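Local atomic coordinates of alpha-catenin-like protein hmp-1 (Caenorhabditis elegans, PDB entry 5H5M), a protein that binds beta-catenin and actin filaments within the cadherin-catenin complex of adherens junctions and is required for cell migration and shape changes during body enclosure and elongation. Residues 312-317 with 367-372; 296-301 with 305-310; 158-163 with 185-190. All coordinates share one frame; numbering follows the deposited sequence.

Contact 1: residues 312-317 with 367-372; sequences QAVRIL and KDIRHA
I369 is the single bump of this contact, and it fills a shallow three-sided hollow made by A313, V314 and L317. The two helices, 305-339 and 345-374, run nearly antiparallel here (172°), with axes 8.9 Å apart. The small A313 is consistent with such closeness: its CA lies 5.5 Å from the CA of I369, and since its side chain is only a methyl, the isoleucine stem can lie against the helix backbone itself. I369 CG1 rests 3.9 Å from A313 O, a van der Waals contact, with A313 CB alongside. With CG1 anti to the carbonyl carbon (chi1 -67°) and CD1 anti to CA (chi2 170°), the branch is extended and CD1 arrives deep in the hollow, 3.9 Å from V314 CA. One wall is V314, whose CG2 lies 4.0 Å from CD1 and also meets the I369 CG2 branch. The other is L317, which crosses the isoleucine at about a right angle and brings its CD2 within 3.8 Å of CD1. The walls are themselves backed: V314 leans on C291 and V294 of helix 276-300, while L317 also reaches V362, A365 and V366, one to two turns back along the isoleucine's own helix. Farther round that helix, R370 forms a salt bridge with E245 of helix 237-260. Everything that meets between the two segments is apolar, apart from the grazed carbonyl of A313, so this stretch of the M domain's helix bundles is held by burial and fit of shape rather than by directional bonds.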
loop_
_atom_site.group_PDB
_atom_site.type_symbol
_atom_site.label_atom_id
_atom_site.label_comp_id
_atom_site.label_asym_id
_atom_site.label_seq_id
_atom_site.Cartn_x
_atom_site.Cartn_y
_atom_site.Cartn_z
ATOM N N GLN A 312 14.766 17.334 7.144
ATOM C CA GLN A 312 14.757 17.710 8.553
ATOM C C GLN A 312 13.470 17.244 9.235
ATOM O O GLN A 312 13.500 16.708 10.345
ATOM C CB GLN A 312 14.915 19.222 8.705
ATOM C CG GLN A 312 14.947 19.693 10.148
ATOM C CD GLN A 312 16.134 19.140 10.910
ATOM O OE1 GLN A 312 17.282 19.300 10.494
ATOM N NE2 GLN A 312 15.863 18.480 12.031
ATOM N N ALA A 313 12.341 17.452 8.566
ATOM C CA ALA A 313 11.053 17.018 9.091
ATOM C C ALA A 313 11.006 15.497 9.203
ATOM O O ALA A 313 10.464 14.950 10.167
ATOM C CB ALA A 313 9.921 17.527 8.210
ATOM N N VAL A 314 11.587 14.822 8.215
ATOM C CA VAL A 314 11.674 13.364 8.219
ATOM C C VAL A 314 12.541 12.870 9.374
ATOM O O VAL A 314 12.205 11.895 10.049
ATOM C CB VAL A 314 12.244 12.835 6.891
ATOM C CG1 VAL A 314 12.569 11.351 6.996
ATOM C CG2 VAL A 314 11.265 13.100 5.755
ATOM N N ARG A 315 13.653 13.561 9.598
ATOM C CA ARG A 315 14.583 13.209 10.665
ATOM C C ARG A 315 13.918 13.272 12.042
ATOM O O ARG A 315 14.270 12.512 12.945
ATOM C CB ARG A 315 15.805 14.130 10.625
ATOM C CG ARG A 315 16.859 13.802 11.665
ATOM C CD ARG A 315 18.106 14.653 11.495
ATOM N NE ARG A 315 19.105 14.342 12.512
ATOM C CZ ARG A 315 19.988 13.354 12.415
ATOM N NH1 ARG A 315 19.999 12.574 11.340
ATOM N NH2 ARG A 315 20.860 13.143 13.391
ATOM N N ILE A 316 12.958 14.177 12.194
ATOM C CA ILE A 316 12.220 14.315 13.444
ATOM C C ILE A 316 11.361 13.082 13.710
ATOM O O ILE A 316 11.354 12.541 14.817
ATOM C CB ILE A 316 11.330 15.572 13.429
ATOM C CG1 ILE A 316 12.199 16.832 13.407
ATOM C CG2 ILE A 316 10.395 15.589 14.634
ATOM C CD1 ILE A 316 11.409 18.120 13.453
ATOM N N LEU A 317 10.639 12.640 12.686
ATOM C CA LEU A 317 9.846 11.422 12.779
ATOM C C LEU A 317 10.731 10.220 13.091
ATOM O O LEU A 317 10.481 9.486 14.046
ATOM C CB LEU A 317 9.077 11.179 11.479
ATOM C CG LEU A 317 8.223 9.910 11.439
ATOM C CD1 LEU A 317 7.157 9.946 12.525
ATOM C CD2 LEU A 317 7.592 9.716 10.060
ATOM N N LYS A 367 2.154 14.525 9.038
ATOM C CA LYS A 367 1.492 15.681 8.435
ATOM C C LYS A 367 2.472 16.830 8.188
ATOM O O LYS A 367 2.330 17.574 7.218
ATOM C CB LYS A 367 0.333 16.165 9.312
ATOM C CG LYS A 367 -0.837 15.195 9.385
ATOM C CD LYS A 367 -2.043 15.827 10.065
ATOM C CE LYS A 367 -1.763 16.107 11.528
ATOM N NZ LYS A 367 -2.956 16.651 12.236
ATOM N N ASP A 368 3.460 16.970 9.069
ATOM C CA ASP A 368 4.484 18.000 8.915
ATOM C C ASP A 368 5.352 17.717 7.697
ATOM O O ASP A 368 5.737 18.632 6.969
ATOM C CB ASP A 368 5.358 18.094 10.171
ATOM C CG ASP A 368 4.605 18.647 11.370
ATOM O OD1 ASP A 368 3.536 19.264 11.176
ATOM O OD2 ASP A 368 5.090 18.471 12.507
ATOM N N ILE A 369 5.656 16.441 7.482
ATOM C CA ILE A 369 6.433 16.018 6.326
ATOM C C ILE A 369 5.690 16.358 5.038
ATOM O O ILE A 369 6.262 16.931 4.113
ATOM C CB ILE A 369 6.732 14.510 6.378
ATOM C CG1 ILE A 369 7.679 14.200 7.539
ATOM C CG2 ILE A 369 7.334 14.036 5.069
ATOM C CD1 ILE A 369 7.849 12.718 7.815
ATOM N N ARG A 370 4.405 16.022 4.998
ATOM C CA ARG A 370 3.575 16.311 3.833
ATOM C C ARG A 370 3.447 17.812 3.609
ATOM O O ARG A 370 3.388 18.278 2.471
ATOM C CB ARG A 370 2.190 15.677 3.992
ATOM C CG ARG A 370 2.231 14.160 4.186
ATOM C CD ARG A 370 0.839 13.557 4.152
ATOM N NE ARG A 370 0.228 13.703 2.837
ATOM C CZ ARG A 370 -1.065 13.532 2.587
ATOM N NH1 ARG A 370 -1.895 13.211 3.572
ATOM N NH2 ARG A 370 -1.530 13.687 1.352
ATOM N N HIS A 371 3.415 18.567 4.701
ATOM C CA HIS A 371 3.303 20.014 4.625
ATOM C C HIS A 371 4.585 20.632 4.061
ATOM O O HIS A 371 4.535 21.515 3.198
ATOM C CB HIS A 371 2.990 20.597 6.004
ATOM C CG HIS A 371 2.799 22.081 6.002
ATOM N ND1 HIS A 371 1.915 22.716 5.159
ATOM C CD2 HIS A 371 3.386 23.055 6.737
ATOM C CE1 HIS A 371 1.961 24.019 5.376
ATOM N NE2 HIS A 371 2.846 24.250 6.329
ATOM N N ALA A 372 5.728 20.158 4.549
ATOM C CA ALA A 372 7.026 20.633 4.076
ATOM C C ALA A 372 7.216 20.382 2.580
ATOM O O ALA A 372 7.841 21.182 1.887
ATOM C CB ALA A 372 8.150 19.975 4.868
#

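Contact 2: residues 296-301 with 305-310; sequences AEMDFL and EYTETV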
loop_
_atom_site.group_PDB
_atom_site.type_symbol
_atom_site.label_atom_id
_atom_site.label_comp_id
_atom_site.label_asym_id
_atom_site.label_seq_id
_atom_site.Cartn_x
_atom_site.Cartn_y
_atom_site.Cartn_z
ATOM N N ALA A 296 14.404 9.154 0.079
ATOM C CA ALA A 296 14.858 8.759 -1.251
ATOM C C ALA A 296 14.402 9.765 -2.307
ATOM O O ALA A 296 15.165 10.121 -3.201
ATOM C CB ALA A 296 14.355 7.361 -1.594
ATOM N N GLU A 297 13.160 10.228 -2.187
ATOM C CA GLU A 297 12.602 11.204 -3.123
ATOM C C GLU A 297 13.406 12.502 -3.143
ATOM O O GLU A 297 13.623 13.091 -4.198
ATOM C CB GLU A 297 11.143 11.502 -2.772
ATOM C CG GLU A 297 10.432 12.410 -3.763
ATOM C CD GLU A 297 9.770 11.646 -4.897
ATOM O OE1 GLU A 297 9.912 10.404 -4.946
ATOM O OE2 GLU A 297 9.100 12.289 -5.734
ATOM N N MET A 298 13.851 12.937 -1.969
ATOM C CA MET A 298 14.628 14.167 -1.846
ATOM C C MET A 298 16.069 14.005 -2.332
ATOM O O MET A 298 16.623 14.916 -2.946
ATOM C CB MET A 298 14.618 14.651 -0.393
ATOM C CG MET A 298 13.232 15.026 0.147
ATOM S SD MET A 298 12.423 16.401 -0.711
ATOM C CE MET A 298 11.420 15.533 -1.916
ATOM N N ASP A 299 16.672 12.851 -2.053
ATOM C CA ASP A 299 18.055 12.592 -2.454
ATOM C C ASP A 299 18.223 12.560 -3.972
ATOM O O ASP A 299 19.300 12.855 -4.490
ATOM C CB ASP A 299 18.555 11.273 -1.854
ATOM C CG ASP A 299 18.837 11.379 -0.366
ATOM O OD1 ASP A 299 19.032 12.511 0.125
ATOM O OD2 ASP A 299 18.865 10.331 0.313
ATOM N N PHE A 300 17.159 12.199 -4.679
ATOM C CA PHE A 300 17.183 12.186 -6.136
ATOM C C PHE A 300 17.228 13.608 -6.681
ATOM O O PHE A 300 17.775 13.859 -7.758
ATOM C CB PHE A 300 15.968 11.438 -6.686
ATOM C CG PHE A 300 16.132 9.946 -6.693
ATOM C CD1 PHE A 300 17.275 9.364 -7.226
ATOM C CD2 PHE A 300 15.151 9.122 -6.160
ATOM C CE1 PHE A 300 17.435 7.988 -7.234
ATOM C CE2 PHE A 300 15.305 7.746 -6.163
ATOM C CZ PHE A 300 16.449 7.175 -6.701
ATOM N N LEU A 301 16.652 14.537 -5.925
ATOM C CA LEU A 301 16.657 15.943 -6.302
ATOM C C LEU A 301 18.029 16.572 -6.096
ATOM O O LEU A 301 18.885 16.015 -5.409
ATOM C CB LEU A 301 15.609 16.718 -5.499
ATOM C CG LEU A 301 14.149 16.297 -5.689
ATOM C CD1 LEU A 301 13.241 17.085 -4.757
ATOM C CD2 LEU A 301 13.726 16.482 -7.138
ATOM N N GLU A 305 17.395 24.295 -0.230
ATOM C CA GLU A 305 16.735 24.613 1.028
ATOM C C GLU A 305 15.464 23.783 1.151
ATOM O O GLU A 305 15.058 23.403 2.247
ATOM C CB GLU A 305 16.419 26.106 1.119
ATOM C CG GLU A 305 15.725 26.516 2.405
ATOM C CD GLU A 305 15.697 28.019 2.593
ATOM O OE1 GLU A 305 16.395 28.727 1.834
ATOM O OE2 GLU A 305 14.982 28.490 3.503
ATOM N N TYR A 306 14.854 23.490 0.008
ATOM C CA TYR A 306 13.659 22.661 -0.038
ATOM C C TYR A 306 13.906 21.252 0.486
ATOM O O TYR A 306 13.182 20.774 1.359
ATOM C CB TYR A 306 13.119 22.589 -1.467
ATOM C CG TYR A 306 12.005 21.583 -1.631
ATOM C CD1 TYR A 306 10.772 21.789 -1.031
ATOM C CD2 TYR A 306 12.182 20.434 -2.391
ATOM C CE1 TYR A 306 9.751 20.878 -1.175
ATOM C CE2 TYR A 306 11.162 19.517 -2.542
ATOM C CZ TYR A 306 9.949 19.747 -1.934
ATOM O OH TYR A 306 8.927 18.839 -2.077
ATOM N N THR A 307 14.927 20.587 -0.047
ATOM C CA THR A 307 15.201 19.205 0.334
ATOM C C THR A 307 15.680 19.102 1.778
ATOM O O THR A 307 15.291 18.187 2.497
ATOM C CB THR A 307 16.243 18.553 -0.592
ATOM O OG1 THR A 307 17.494 19.241 -0.480
ATOM C CG2 THR A 307 15.767 18.586 -2.037
ATOM N N GLU A 308 16.511 20.045 2.208
ATOM C CA GLU A 308 17.009 20.031 3.579
ATOM C C GLU A 308 15.877 20.222 4.587
ATOM O O GLU A 308 15.877 19.601 5.650
ATOM C CB GLU A 308 18.084 21.103 3.777
ATOM C CG GLU A 308 19.370 20.808 3.023
ATOM C CD GLU A 308 20.558 21.595 3.546
ATOM O OE1 GLU A 308 20.349 22.549 4.326
ATOM O OE2 GLU A 308 21.703 21.253 3.178
ATOM N N THR A 309 14.911 21.070 4.241
ATOM C CA THR A 309 13.768 21.337 5.111
ATOM C C THR A 309 12.881 20.099 5.243
ATOM O O THR A 309 12.360 19.803 6.319
ATOM C CB THR A 309 12.927 22.521 4.587
ATOM O OG1 THR A 309 13.743 23.698 4.525
ATOM C CG2 THR A 309 11.749 22.795 5.501
ATOM N N VAL A 310 12.723 19.369 4.144
ATOM C CA VAL A 310 11.915 18.157 4.140
ATOM C C VAL A 310 12.629 17.013 4.864
ATOM O O VAL A 310 12.021 16.308 5.667
ATOM C CB VAL A 310 11.567 17.726 2.701
ATOM C CG1 VAL A 310 10.951 16.341 2.690
ATOM C CG2 VAL A 310 10.628 18.739 2.056
#
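M298 and T307 bring their CA atoms within 5.5 Å of each other as helices 276-300 and 305-339 run back antiparallel, their axes crossing at -161° and 9.7 Å apart. This is the closed end of a helical hairpin: a short turn joins the two helices, and the first residues past it pack on the last turns before it. M298 is the main plug. Its chain bends at both chi2 and chi3, which curls the thioether into the gap between V310 and Y306. CG lies 3.7 Å from V310 CG1, with the sulfur against the same valine. The sulfur then makes a Met-aromatic contact with Y306, 4.6 Å from the ring centroid and approaching obliquely, 43° off the ring normal. V310 CG2 sits over one face of that ring, offset toward the rim, while L301 CD1 comes in at the edge, in the ring plane, 3.9 Å from CE2. An alanine in place of M298 would lose the thioether, and would probably leave a gap between V310 and the tyrosine ring and rob the hairpin end of its sulfur-aromatic contact. T307 turns two different ends to its surroundings. With chi1 at 63°, its OG1 accepts a hydrogen bond from S304 N just before the helix, while CG2 faces across to M298 O and L301 CB, the latter 3.9 Å away. Helix 345-374 also packs here: M298 and V310 both touch L373, and the Y306 hydroxyl is hydrogen-bonded to L373 O. On the outside of helix 305-339, E305 O accepts both T309 N and T309 OG1, which reach it from opposite faces of its plane, the hydroxyl at 2.6 Å.

Contact 3: residues 158-163 with 185-190; sequences EIVSVA and QLEKLA
I159 reaches across first, and it does so with the end of its longer branch. Its CG1 takes the crowded position between the backbone N and the carbonyl carbon (chi1 60°), and the chain then extends so that CD1 heads for helix 173-202. There it meets L186 CD1 at 4.2 Å, the two side chains crossing at about a right angle. Next along the helix, V160 lies closest to the partner backbone: its CA is 6.5 Å from that of E187. One methyl does the work. V160 CG2, anti to the carbonyl carbon, touches L186 CB at 4.2 Å and sits 3.9 Å from the backbone E187 N, with E187 CB beside it. The valine thus rides on the junction between two successive residues, and its methyl is covered by the foot of the glutamate rather than by its charged end. That end goes elsewhere: E187 has CG anti to the backbone N (chi1 177°), carrying the carboxylate outward to the exposed edge of the contact and a salt bridge with R164, just past A163. A buried hydrophobic cluster is in this way bordered by a charge whose mate lies just beyond 158-163. Farther on, V162 contributes to a different interface. The helices are antiparallel at 166° with axes 9.7 Å apart, a layout expected in the helical bundles of the vinculin/alpha-catenin family. Around the pair, helix 207-233 packs on L186 through W220, K223 and L227, helix 92-122 takes V162 on H118, I119 and A122, and F123 touches both I159 and V162, so helix 142-166 packs on both helices 92-122 and 173-202.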
loop_
_atom_site.group_PDB
_atom_site.type_symbol
_atom_site.label_atom_id
_atom_site.label_comp_id
_atom_site.label_asym_id
_atom_site.label_seq_id
_atom_site.Cartn_x
_atom_site.Cartn_y
_atom_site.Cartn_z
ATOM N N GLU A 158 1.806 -12.661 0.349
ATOM C CA GLU A 158 1.216 -11.330 0.294
ATOM C C GLU A 158 2.031 -10.380 -0.585
ATOM O O GLU A 158 1.481 -9.752 -1.491
ATOM C CB GLU A 158 1.068 -10.747 1.699
ATOM C CG GLU A 158 0.271 -9.449 1.740
ATOM C CD GLU A 158 0.105 -8.902 3.149
ATOM O OE1 GLU A 158 0.619 -9.528 4.102
ATOM O OE2 GLU A 158 -0.542 -7.843 3.301
ATOM N N ILE A 159 3.336 -10.278 -0.336
ATOM C CA ILE A 159 4.145 -9.323 -1.090
ATOM C C ILE A 159 4.209 -9.713 -2.562
ATOM O O ILE A 159 4.305 -8.850 -3.428
ATOM C CB ILE A 159 5.587 -9.183 -0.535
ATOM C CG1 ILE A 159 6.336 -10.515 -0.570
ATOM C CG2 ILE A 159 5.571 -8.608 0.875
ATOM C CD1 ILE A 159 7.829 -10.368 -0.335
ATOM N N VAL A 160 4.132 -11.010 -2.842
ATOM C CA VAL A 160 4.124 -11.484 -4.219
ATOM C C VAL A 160 2.819 -11.085 -4.902
ATOM O O VAL A 160 2.824 -10.515 -5.992
ATOM C CB VAL A 160 4.312 -13.016 -4.297
ATOM C CG1 VAL A 160 3.887 -13.544 -5.661
ATOM C CG2 VAL A 160 5.765 -13.386 -4.005
ATOM N N SER A 161 1.708 -11.376 -4.237
ATOM C CA SER A 161 0.384 -11.049 -4.748
ATOM C C SER A 161 0.196 -9.547 -4.949
ATOM O O SER A 161 -0.319 -9.111 -5.978
ATOM C CB SER A 161 -0.689 -11.587 -3.800
ATOM O OG SER A 161 -1.978 -11.159 -4.196
ATOM N N VAL A 162 0.613 -8.763 -3.959
ATOM C CA VAL A 162 0.496 -7.309 -4.024
ATOM C C VAL A 162 1.349 -6.733 -5.157
ATOM O O VAL A 162 0.913 -5.826 -5.873
ATOM C CB VAL A 162 0.899 -6.659 -2.682
ATOM C CG1 VAL A 162 1.012 -5.149 -2.820
ATOM C CG2 VAL A 162 -0.110 -7.021 -1.598
ATOM N N ALA A 163 2.557 -7.266 -5.322
ATOM C CA ALA A 163 3.439 -6.840 -6.405
ATOM C C ALA A 163 2.773 -7.018 -7.769
ATOM O O ALA A 163 2.826 -6.128 -8.618
ATOM C CB ALA A 163 4.753 -7.608 -6.359
ATOM N N GLN A 185 10.599 -14.739 -8.681
ATOM C CA GLN A 185 11.795 -15.252 -8.021
ATOM C C GLN A 185 11.580 -15.393 -6.514
ATOM O O GLN A 185 12.014 -16.373 -5.909
ATOM C CB GLN A 185 12.999 -14.352 -8.303
ATOM C CG GLN A 185 13.545 -14.489 -9.713
ATOM C CD GLN A 185 14.722 -13.571 -9.979
ATOM O OE1 GLN A 185 14.551 -12.428 -10.398
ATOM N NE2 GLN A 185 15.929 -14.072 -9.738
ATOM N N LEU A 186 10.904 -14.417 -5.916
ATOM C CA LEU A 186 10.577 -14.473 -4.494
ATOM C C LEU A 186 9.609 -15.614 -4.202
ATOM O O LEU A 186 9.739 -16.313 -3.197
ATOM C CB LEU A 186 9.986 -13.144 -4.024
ATOM C CG LEU A 186 10.999 -12.012 -3.834
ATOM C CD1 LEU A 186 10.301 -10.668 -3.681
ATOM C CD2 LEU A 186 11.865 -12.295 -2.625
ATOM N N GLU A 187 8.641 -15.795 -5.091
ATOM C CA GLU A 187 7.674 -16.880 -4.979
ATOM C C GLU A 187 8.376 -18.238 -5.013
ATOM O O GLU A 187 7.972 -19.188 -4.337
ATOM C CB GLU A 187 6.647 -16.777 -6.105
ATOM C CG GLU A 187 5.618 -17.889 -6.142
ATOM C CD GLU A 187 4.621 -17.699 -7.268
ATOM O OE1 GLU A 187 5.051 -17.638 -8.442
ATOM O OE2 GLU A 187 3.410 -17.596 -6.981
ATOM N N LYS A 188 9.436 -18.312 -5.809
ATOM C CA LYS A 188 10.250 -19.511 -5.927
ATOM C C LYS A 188 11.127 -19.719 -4.689
ATOM O O LYS A 188 11.235 -20.825 -4.161
ATOM C CB LYS A 188 11.113 -19.411 -7.185
ATOM C CG LYS A 188 12.111 -20.526 -7.392
ATOM C CD LYS A 188 12.908 -20.275 -8.664
ATOM C CE LYS A 188 11.982 -19.954 -9.832
ATOM N NZ LYS A 188 12.724 -19.453 -11.024
ATOM N N LEU A 189 11.738 -18.635 -4.229
ATOM C CA LEU A 189 12.712 -18.671 -3.144
ATOM C C LEU A 189 12.094 -18.922 -1.758
ATOM O O LEU A 189 12.699 -19.591 -0.913
ATOM C CB LEU A 189 13.494 -17.356 -3.135
ATOM C CG LEU A 189 14.712 -17.213 -2.225
ATOM C CD1 LEU A 189 15.739 -18.290 -2.524
ATOM C CD2 LEU A 189 15.321 -15.830 -2.385
ATOM N N ALA A 190 10.894 -18.388 -1.540
ATOM C CA ALA A 190 10.232 -18.424 -0.233
ATOM C C ALA A 190 10.129 -19.818 0.418
ATOM O O ALA A 190 10.472 -19.966 1.589
ATOM C CB ALA A 190 8.837 -17.799 -0.342
#

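Contacts 1 and 2 belong to one neighbourhood, their centres 11 Å apart, and share helix 305-339: contact 2 pairs its start with helix 276-300, contact 1 its next turns with helix 345-374. They meet directly, since A372 O lies 3.6 Å from Y306 CE1. Contact 3 joins a separate helix pair, about 32 Å away from either, centre to centre. All three are mainly buried, but contacts 2 and 3 each include an exposed residue, L301 and E187. Chemistry follows place: aliphatic side chains in contact 1, sulfur and aromatic ring at the hairpin end in contact 2, and sparser aliphatic packing edged by a charged side chain in contact 3.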